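Local coordinates for beta-phenylalanine aminotransferase (Variovorax paradoxus, PDB 4AO9), which catalyses the pyridoxal-5'-phosphate-dependent transfer of the amino group of beta-phenylalanine, probably to a keto-acid acceptor, at residues R75-A80 and G102-E107; A90-E95 and E411-S416; Q145-N150 and D303-F308. All coordinates share one frame; numbering follows the deposited sequence.

Contact 1 of 3, residues R75-A80 and G102-E107; sequences RGEGAA and GHSAPE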
loop_
_atom_site.group_PDB
_atom_site.type_symbol
_atom_site.label_atom_id
_atom_site.label_comp_id
_atom_site.label_asym_id
_atom_site.label_seq_id
_atom_site.Cartn_x
_atom_site.Cartn_y
_atom_site.Cartn_z
ATOM N N ARG A 75 -2.280 21.162 -12.092
ATOM C CA ARG A 75 -3.384 21.641 -11.273
ATOM C C ARG A 75 -4.641 20.898 -11.652
ATOM O O ARG A 75 -4.785 20.485 -12.798
ATOM C CB ARG A 75 -3.585 23.149 -11.517
ATOM C CG ARG A 75 -4.492 23.851 -10.523
ATOM C CD ARG A 75 -4.347 25.373 -10.613
ATOM N NE ARG A 75 -5.536 26.030 -11.158
ATOM C CZ ARG A 75 -5.636 26.555 -12.380
ATOM N NH1 ARG A 75 -4.617 26.510 -13.235
ATOM N NH2 ARG A 75 -6.768 27.135 -12.749
ATOM N N GLY A 76 -5.555 20.758 -10.696
ATOM C CA GLY A 76 -6.892 20.233 -10.975
ATOM C C GLY A 76 -7.938 20.964 -10.157
ATOM O O GLY A 76 -7.668 21.394 -9.031
ATOM N N GLU A 77 -9.134 21.095 -10.724
ATOM C CA GLU A 77 -10.270 21.713 -10.032
ATOM C C GLU A 77 -11.540 21.117 -10.602
ATOM O O GLU A 77 -11.722 21.119 -11.810
ATOM C CB GLU A 77 -10.274 23.228 -10.251
ATOM C CG GLU A 77 -11.325 23.949 -9.422
ATOM C CD GLU A 77 -11.346 25.441 -9.666
ATOM O OE1 GLU A 77 -10.347 25.986 -10.194
ATOM O OE2 GLU A 77 -12.370 26.069 -9.320
ATOM N N GLY A 78 -12.409 20.597 -9.745
ATOM C CA GLY A 78 -13.601 19.896 -10.235
ATOM C C GLY A 78 -13.180 18.779 -11.172
ATOM O O GLY A 78 -12.295 17.992 -10.840
ATOM N N ALA A 79 -13.790 18.718 -12.352
ATOM C CA ALA A 79 -13.408 17.745 -13.372
ATOM C C ALA A 79 -12.518 18.369 -14.458
ATOM O O ALA A 79 -12.503 17.903 -15.601
ATOM C CB ALA A 79 -14.660 17.081 -13.978
ATOM N N ALA A 80 -11.772 19.413 -14.091
ATOM C CA ALA A 80 -10.795 20.036 -14.990
ATOM C C ALA A 80 -9.358 19.786 -14.538
ATOM O O ALA A 80 -9.068 19.741 -13.329
ATOM C CB ALA A 80 -11.052 21.534 -15.107
ATOM N N GLY A 102 -13.828 14.228 -8.235
ATOM C CA GLY A 102 -13.095 15.306 -8.891
ATOM C C GLY A 102 -11.856 15.692 -8.095
ATOM O O GLY A 102 -11.476 15.033 -7.110
ATOM N N HIS A 103 -11.232 16.791 -8.499
ATOM C CA HIS A 103 -9.895 17.127 -8.001
ATOM C C HIS A 103 -9.841 18.068 -6.813
ATOM O O HIS A 103 -8.769 18.283 -6.261
ATOM C CB HIS A 103 -9.045 17.648 -9.164
ATOM C CG HIS A 103 -8.980 16.679 -10.296
ATOM N ND1 HIS A 103 -8.286 15.491 -10.206
ATOM C CD2 HIS A 103 -9.601 16.666 -11.500
ATOM C CE1 HIS A 103 -8.452 14.804 -11.323
ATOM N NE2 HIS A 103 -9.250 15.494 -12.125
ATOM N N SER A 104 -10.992 18.600 -6.402
ATOM C CA SER A 104 -11.009 19.665 -5.398
ATOM C C SER A 104 -12.276 19.724 -4.560
ATOM O O SER A 104 -12.680 20.802 -4.135
ATOM C CB SER A 104 -10.790 21.025 -6.073
ATOM O OG SER A 104 -11.806 21.285 -7.023
ATOM N N ALA A 105 -12.898 18.580 -4.311
ATOM C CA ALA A 105 -14.130 18.555 -3.523
ATOM C C ALA A 105 -13.888 19.139 -2.128
ATOM O O ALA A 105 -13.032 18.650 -1.404
ATOM C CB ALA A 105 -14.663 17.123 -3.433
ATOM N N PRO A 106 -14.623 20.203 -1.748
ATOM C CA PRO A 106 -14.386 20.784 -0.431
ATOM C C PRO A 106 -14.757 19.837 0.705
ATOM O O PRO A 106 -14.159 19.907 1.775
ATOM C CB PRO A 106 -15.272 22.043 -0.423
ATOM C CG PRO A 106 -16.308 21.784 -1.459
ATOM C CD PRO A 106 -15.633 20.953 -2.517
ATOM N N GLU A 107 -15.705 18.936 0.462
ATOM C CA GLU A 107 -16.123 17.964 1.478
ATOM C C GLU A 107 -14.958 17.066 1.881
ATOM O O GLU A 107 -14.794 16.732 3.064
ATOM C CB GLU A 107 -17.289 17.120 0.960
ATOM C CG GLU A 107 -18.585 17.911 0.765
ATOM C CD GLU A 107 -18.687 18.605 -0.596
ATOM O OE1 GLU A 107 -17.731 18.558 -1.409
ATOM O OE2 GLU A 107 -19.758 19.216 -0.861
#

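Contact 2 of 3, residues A90-E95 and E411-S416; sequences ADFIAE and EDIYSS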
loop_
_atom_site.group_PDB
_atom_site.type_symbol
_atom_site.label_atom_id
_atom_site.label_comp_id
_atom_site.label_asym_id
_atom_site.label_seq_id
_atom_site.Cartn_x
_atom_site.Cartn_y
_atom_site.Cartn_z
ATOM N N ALA A 90 -11.044 18.880 -19.971
ATOM C CA ALA A 90 -12.057 18.129 -19.250
ATOM C C ALA A 90 -11.489 16.740 -19.000
ATOM O O ALA A 90 -11.000 16.086 -19.927
ATOM C CB ALA A 90 -13.351 18.042 -20.060
ATOM N N ASP A 91 -11.541 16.322 -17.738
ATOM C CA ASP A 91 -10.971 15.052 -17.278
ATOM C C ASP A 91 -11.952 13.889 -17.456
ATOM O O ASP A 91 -12.958 13.811 -16.762
ATOM C CB ASP A 91 -10.616 15.195 -15.798
ATOM C CG ASP A 91 -10.121 13.903 -15.180
ATOM O OD1 ASP A 91 -9.705 12.996 -15.927
ATOM O OD2 ASP A 91 -10.155 13.816 -13.940
ATOM N N PHE A 92 -11.618 12.986 -18.371
ATOM C CA PHE A 92 -12.393 11.771 -18.607
ATOM C C PHE A 92 -11.671 10.496 -18.181
ATOM O O PHE A 92 -11.948 9.414 -18.691
ATOM C CB PHE A 92 -12.834 11.697 -20.080
ATOM C CG PHE A 92 -14.051 12.514 -20.375
ATOM C CD1 PHE A 92 -13.949 13.884 -20.600
ATOM C CD2 PHE A 92 -15.313 11.918 -20.376
ATOM C CE1 PHE A 92 -15.088 14.642 -20.851
ATOM C CE2 PHE A 92 -16.448 12.666 -20.632
ATOM C CZ PHE A 92 -16.335 14.031 -20.862
ATOM N N ILE A 93 -10.764 10.627 -17.221
ATOM C CA ILE A 93 -10.073 9.447 -16.674
ATOM C C ILE A 93 -10.111 9.392 -15.127
ATOM O O ILE A 93 -10.158 8.308 -14.541
ATOM C CB ILE A 93 -8.643 9.284 -17.306
ATOM C CG1 ILE A 93 -7.885 8.092 -16.712
ATOM C CG2 ILE A 93 -7.835 10.566 -17.164
ATOM C CD1 ILE A 93 -8.584 6.733 -16.904
ATOM N N ALA A 94 -10.081 10.544 -14.467
ATOM C CA ALA A 94 -10.383 10.632 -13.029
ATOM C C ALA A 94 -9.677 9.583 -12.163
ATOM O O ALA A 94 -10.323 8.788 -11.463
ATOM C CB ALA A 94 -11.917 10.610 -12.808
ATOM N N GLU A 95 -8.345 9.596 -12.237
ATOM C CA GLU A 95 -7.469 8.728 -11.448
ATOM C C GLU A 95 -7.863 7.255 -11.547
ATOM O O GLU A 95 -7.860 6.521 -10.558
ATOM C CB GLU A 95 -7.376 9.230 -10.004
ATOM C CG GLU A 95 -6.092 8.800 -9.275
ATOM C CD GLU A 95 -4.840 9.354 -9.917
ATOM O OE1 GLU A 95 -4.307 8.726 -10.848
ATOM O OE2 GLU A 95 -4.373 10.421 -9.481
ATOM N N GLU A 411 -8.810 18.285 -28.629
ATOM C CA GLU A 411 -10.189 18.684 -28.359
ATOM C C GLU A 411 -10.441 19.007 -26.880
ATOM O O GLU A 411 -11.582 18.989 -26.425
ATOM C CB GLU A 411 -11.157 17.592 -28.844
ATOM C CG GLU A 411 -11.079 17.319 -30.351
ATOM C CD GLU A 411 -11.203 18.583 -31.195
ATOM O OE1 GLU A 411 -12.178 19.344 -31.009
ATOM O OE2 GLU A 411 -10.311 18.819 -32.040
ATOM N N ASP A 412 -9.367 19.309 -26.144
ATOM C CA ASP A 412 -9.444 19.728 -24.732
ATOM C C ASP A 412 -10.016 18.644 -23.810
ATOM O O ASP A 412 -10.725 18.938 -22.849
ATOM C CB ASP A 412 -10.226 21.045 -24.586
ATOM C CG ASP A 412 -9.760 22.113 -25.562
ATOM O OD1 ASP A 412 -8.537 22.291 -25.706
ATOM O OD2 ASP A 412 -10.626 22.743 -26.207
ATOM N N ILE A 413 -9.691 17.393 -24.119
ATOM C CA ILE A 413 -10.147 16.256 -23.324
ATOM C C ILE A 413 -8.939 15.437 -22.883
ATOM O O ILE A 413 -8.133 15.009 -23.699
ATOM C CB ILE A 413 -11.168 15.387 -24.114
ATOM C CG1 ILE A 413 -12.503 16.142 -24.235
ATOM C CG2 ILE A 413 -11.349 14.011 -23.452
ATOM C CD1 ILE A 413 -13.428 15.655 -25.336
ATOM N N TYR A 414 -8.826 15.231 -21.573
ATOM C CA TYR A 414 -7.766 14.405 -21.008
ATOM C C TYR A 414 -8.329 13.027 -20.716
ATOM O O TYR A 414 -9.236 12.878 -19.905
ATOM C CB TYR A 414 -7.229 15.043 -19.734
ATOM C CG TYR A 414 -6.009 14.368 -19.149
ATOM C CD1 TYR A 414 -4.760 14.512 -19.745
ATOM C CD2 TYR A 414 -6.101 13.612 -17.979
ATOM C CE1 TYR A 414 -3.634 13.916 -19.209
ATOM C CE2 TYR A 414 -4.982 13.018 -17.425
ATOM C CZ TYR A 414 -3.751 13.163 -18.055
ATOM O OH TYR A 414 -2.616 12.581 -17.517
ATOM N N SER A 415 -7.783 12.044 -21.415
ATOM C CA SER A 415 -8.249 10.673 -21.344
ATOM C C SER A 415 -7.075 9.770 -21.001
ATOM O O SER A 415 -5.973 10.242 -20.730
ATOM C CB SER A 415 -8.834 10.262 -22.700
ATOM O OG SER A 415 -7.824 10.220 -23.707
ATOM N N SER A 416 -7.312 8.466 -21.011
ATOM C CA SER A 416 -6.229 7.508 -20.839
ATOM C C SER A 416 -5.726 6.995 -22.192
ATOM O O SER A 416 -6.510 6.812 -23.136
ATOM C CB SER A 416 -6.703 6.337 -19.995
ATOM O OG SER A 416 -7.799 5.720 -20.620
#

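Contact 3 of 3, residues Q145-N150 and D303-F308; sequences QLRFTN and DVMALF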
loop_
_atom_site.group_PDB
_atom_site.type_symbol
_atom_site.label_atom_id
_atom_site.label_comp_id
_atom_site.label_asym_id
_atom_site.label_seq_id
_atom_site.Cartn_x
_atom_site.Cartn_y
_atom_site.Cartn_z
ATOM N N GLN A 145 -17.561 -8.415 8.104
ATOM C CA GLN A 145 -16.472 -7.666 8.736
ATOM C C GLN A 145 -15.399 -7.421 7.696
ATOM O O GLN A 145 -15.325 -8.132 6.691
ATOM C CB GLN A 145 -15.848 -8.442 9.884
ATOM C CG GLN A 145 -16.780 -8.723 11.045
ATOM C CD GLN A 145 -16.048 -9.379 12.183
ATOM O OE1 GLN A 145 -15.153 -10.201 11.973
ATOM N NE2 GLN A 145 -16.394 -8.996 13.397
ATOM N N LEU A 146 -14.568 -6.407 7.936
ATOM C CA LEU A 146 -13.487 -6.063 7.011
ATOM C C LEU A 146 -12.246 -5.642 7.769
ATOM O O LEU A 146 -12.297 -5.426 8.984
ATOM C CB LEU A 146 -13.913 -4.927 6.069
ATOM C CG LEU A 146 -14.301 -3.569 6.668
ATOM C CD1 LEU A 146 -13.087 -2.737 7.099
ATOM C CD2 LEU A 146 -15.135 -2.760 5.678
ATOM N N ARG A 147 -11.134 -5.551 7.041
ATOM C CA ARG A 147 -9.944 -4.837 7.501
ATOM C C ARG A 147 -9.485 -3.896 6.392
ATOM O O ARG A 147 -9.699 -4.174 5.211
ATOM C CB ARG A 147 -8.829 -5.808 7.880
ATOM C CG ARG A 147 -9.154 -6.637 9.122
ATOM C CD ARG A 147 -8.104 -7.675 9.372
ATOM N NE ARG A 147 -6.849 -7.135 9.901
ATOM C CZ ARG A 147 -6.517 -7.049 11.187
ATOM N NH1 ARG A 147 -7.361 -7.407 12.157
ATOM N NH2 ARG A 147 -5.310 -6.591 11.500
ATOM N N PHE A 148 -8.863 -2.788 6.777
ATOM C CA PHE A 148 -8.330 -1.817 5.825
ATOM C C PHE A 148 -6.884 -2.120 5.467
ATOM O O PHE A 148 -6.113 -2.655 6.281
ATOM C CB PHE A 148 -8.393 -0.410 6.415
ATOM C CG PHE A 148 -9.786 0.060 6.693
ATOM C CD1 PHE A 148 -10.675 0.293 5.649
ATOM C CD2 PHE A 148 -10.192 0.309 7.994
ATOM C CE1 PHE A 148 -11.971 0.751 5.904
ATOM C CE2 PHE A 148 -11.491 0.764 8.262
ATOM C CZ PHE A 148 -12.376 0.973 7.222
ATOM N N THR A 149 -6.538 -1.773 4.235
ATOM C CA THR A 149 -5.186 -1.881 3.733
ATOM C C THR A 149 -4.794 -0.546 3.102
ATOM O O THR A 149 -5.589 0.406 3.082
ATOM C CB THR A 149 -5.068 -3.005 2.681
ATOM O OG1 THR A 149 -5.917 -2.683 1.570
ATOM C CG2 THR A 149 -5.492 -4.348 3.254
ATOM N N ASN A 150 -3.592 -0.489 2.539
ATOM C CA ASN A 150 -3.109 0.746 1.933
ATOM C C ASN A 150 -3.260 0.833 0.428
ATOM O O ASN A 150 -2.871 1.827 -0.191
ATOM C CB ASN A 150 -1.649 0.950 2.331
ATOM C CG ASN A 150 -1.480 0.918 3.818
ATOM O OD1 ASN A 150 -1.938 1.835 4.505
ATOM N ND2 ASN A 150 -0.946 -0.180 4.346
ATOM N N ASP A 303 -16.703 -15.606 9.602
ATOM C CA ASP A 303 -15.913 -16.777 9.996
ATOM C C ASP A 303 -14.559 -16.848 9.297
ATOM O O ASP A 303 -13.601 -17.364 9.864
ATOM C CB ASP A 303 -16.700 -18.109 9.902
ATOM C CG ASP A 303 -17.110 -18.480 8.478
ATOM O OD1 ASP A 303 -17.185 -17.594 7.604
ATOM O OD2 ASP A 303 -17.384 -19.680 8.236
ATOM N N VAL A 304 -14.462 -16.293 8.089
ATOM C CA VAL A 304 -13.167 -16.204 7.407
ATOM C C VAL A 304 -12.354 -15.056 7.999
ATOM O O VAL A 304 -11.146 -15.200 8.262
ATOM C CB VAL A 304 -13.340 -16.051 5.873
ATOM C CG1 VAL A 304 -11.987 -15.854 5.183
ATOM C CG2 VAL A 304 -14.066 -17.287 5.304
ATOM N N MET A 305 -13.004 -13.914 8.213
ATOM C CA MET A 305 -12.312 -12.755 8.781
ATOM C C MET A 305 -11.824 -13.008 10.214
ATOM O O MET A 305 -10.881 -12.349 10.678
ATOM C CB MET A 305 -13.201 -11.515 8.714
ATOM C CG MET A 305 -13.477 -11.030 7.280
ATOM S SD MET A 305 -11.975 -10.696 6.311
ATOM C CE MET A 305 -11.284 -9.296 7.212
ATOM N N ALA A 306 -12.446 -13.968 10.889
ATOM C CA ALA A 306 -12.066 -14.339 12.250
ATOM C C ALA A 306 -10.624 -14.831 12.333
ATOM O O ALA A 306 -10.006 -14.790 13.413
ATOM C CB ALA A 306 -13.013 -15.387 12.791
ATOM N N LEU A 307 -10.072 -15.267 11.199
ATOM C CA LEU A 307 -8.667 -15.673 11.171
ATOM C C LEU A 307 -7.766 -14.541 11.646
ATOM O O LEU A 307 -6.668 -14.797 12.145
ATOM C CB LEU A 307 -8.255 -16.090 9.763
ATOM C CG LEU A 307 -8.835 -17.412 9.267
ATOM C CD1 LEU A 307 -8.442 -17.656 7.817
ATOM C CD2 LEU A 307 -8.374 -18.541 10.163
ATOM N N PHE A 308 -8.229 -13.302 11.481
ATOM C CA PHE A 308 -7.432 -12.113 11.827
ATOM C C PHE A 308 -7.777 -11.463 13.158
ATOM O O PHE A 308 -7.176 -10.456 13.516
ATOM C CB PHE A 308 -7.547 -11.053 10.727
ATOM C CG PHE A 308 -7.044 -11.514 9.407
ATOM C CD1 PHE A 308 -5.681 -11.480 9.127
ATOM C CD2 PHE A 308 -7.924 -12.019 8.450
ATOM C CE1 PHE A 308 -5.209 -11.917 7.899
ATOM C CE2 PHE A 308 -7.463 -12.470 7.228
ATOM C CZ PHE A 308 -6.095 -12.414 6.947
#

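Contact 1 of 3, residues R75-A80 and G102-E107
The imidazole of His103 is the flat group of this contact, and the carbonyls of the 77-80 turn approach it obliquely. Gly78 O comes to 3.1 Å from His103 CD2, and Ala80 O reaches that same carbon at 3.6 Å, so the C-H between the two oxygens sits in a strongly polar setting. The ring nitrogens point to other partners: NE2 bonds to Asp91 and ND1 to Ile120 O of the second subunit. With an oxygen at each nitrogen, the ring is probably held in one rotation and may well favour the doubly protonated form. Behind the ring, His103 CB presses on the strand backbone, 3.6 Å from Gly76 C. A side chain at Gly76 would run into that CB, and one at Gly102 would hit Gly78 O.

The segment 75-80 holds the tight end of a two-residue beta hairpin, a type II' turn with Gly78 and Ala79 at its tip, closed by paired backbone bonds between Glu77 and Ala80. Gly78 has the positive phi (56°) that a type II' turn needs at its first corner. Its peptide groups are what the loop 102-104 grips. His103 N donates to Gly78 O at 2.8 Å, while Gly78 N donates to Ser104 OG at 2.9 Å in a nearly straight bond (165°). Ser104 OG can accept this bond because the hydroxyl is rotated to lie between its own N and carbonyl carbon (chi1 60°), facing the turn. Ser104 OG also brushes Glu77 CG at 3.6 Å. Just beyond, Ala105 is the N-cap of helix 106-117.

Contact 2 of 3, residues A90-E95 and E411-S416
Phe92 N donates to Tyr414 O at 2.8 Å. It is the last of three backbone bonds that join these two segments. Before it come Ala90 N to Asp412 O at 2.9 Å and Tyr414 N to Ala90 O, also 2.9 Å. Ala90 O is touched once more, by the CA-H of Ile413.

The side chains then close over the two sides of this ladder. With Phe92 and Ile413, the ring carbon CD1 rests 3.9 Å from Ile413 CG2, and Tyr435 of helix 429-445 backs both residues. Around Tyr414, Ile93 does the packing, its CG2 lying 3.6 Å from Tyr414 CD2. In Ile93, CG1 anti to the backbone N (chi1 178°) comes up to Ser416, and chi2 of 60° turns Ile93 CD1 to 3.6 Å from Ser416 CB, while CG2 stays with the tyrosine.

This is a parallel beta pairing, Ala90 beside Ile413 and Asp91 beside Tyr414, by which the short strand 413-414 forms an edge of the four-stranded sheet begun by strands 72-77, 80-83 and 88-91. Where strand 88-91 ends, Asp91 fixes the exit: its OD1 takes two backbone N-H groups, Ile93 N in an Asx turn, from above the carboxylate plane, and Ala94 N, one further on, completing an Asx motif from the syn side, both over the same face. Asp91 OD1 also lies at the edge of the Tyr414 ring, near its plane, 4.2 Å from Tyr414 CD2; OD2 goes to His103. On the other segment, Asp412, with positive phi, is the C-prime residue of a Schellman motif that ends helix 398-410 and aims its carbonyl at Ala90. Tyr414 OH, at the far end of the ring, bonds to Thr123 O of the second subunit.

Contact 3 of 3, residues Q145-N150 and D303-F308
Met305, on helix 302-305, and Phe308, in the 3-10 segment 306-308, pack on Gln145 and Arg147 of strand 145-149, a buried contact at the edge of the large seven-stranded sheet. No hydrogen bond crosses it; the fit is van der Waals, much of it Met305 against the strand backbone. Met305 is bent at both chi2 and chi3, curling its methyl over that backbone: CE sits 3.8 Å from Arg147 N and also touches Arg147 CG, while Met305 CG rests 3.5 Å from Gln145 O. Arg147 CD lies 3.7 Å from Phe308 CB, and the bend at chi3 (74°) then turns NE and the guanidinium. NH1 comes near Phe308 O, but the angle is too poor for a bond. The guanidinium is tied by other partners, NE to His317 and NH2 to Asn59 of the second subunit. With a leucine at Arg147, His317 and Asn59 of the second subunit would probably each be left without their mate, and Phe308 CB would lose part of its cover. Both aromatic and methionine also lean on Phe298 of strand 296-300, which pairs antiparallel with 145-149; the Phe308 ring meets Phe298 edge-to-face and reaches Ala162 of helix 152-167. Leu146 and Phe148 pack against helix 129-139.

In the fold
Following the chain from the N terminus, residues 75-80 open contact 1 and 90-95 open contact 2 before 102-107 close contact 1, so these two cross. Contact 1 closes a loop of 21 residues that includes strand 88-91 and most of 80-83; contact 2 waits more than 300 residues for 411-416, bringing a late strand onto the early small sheet. Between the two segments of contact 2, 145-150 open contact 3 and 303-308 close it, nested inside that long loop. Contacts 1 and 2 touch and share the small sheet, whereas contact 3 fastens the edge of the large sheet, on the opposite side of the chain's centre from contact 2. All three also meet the second subunit.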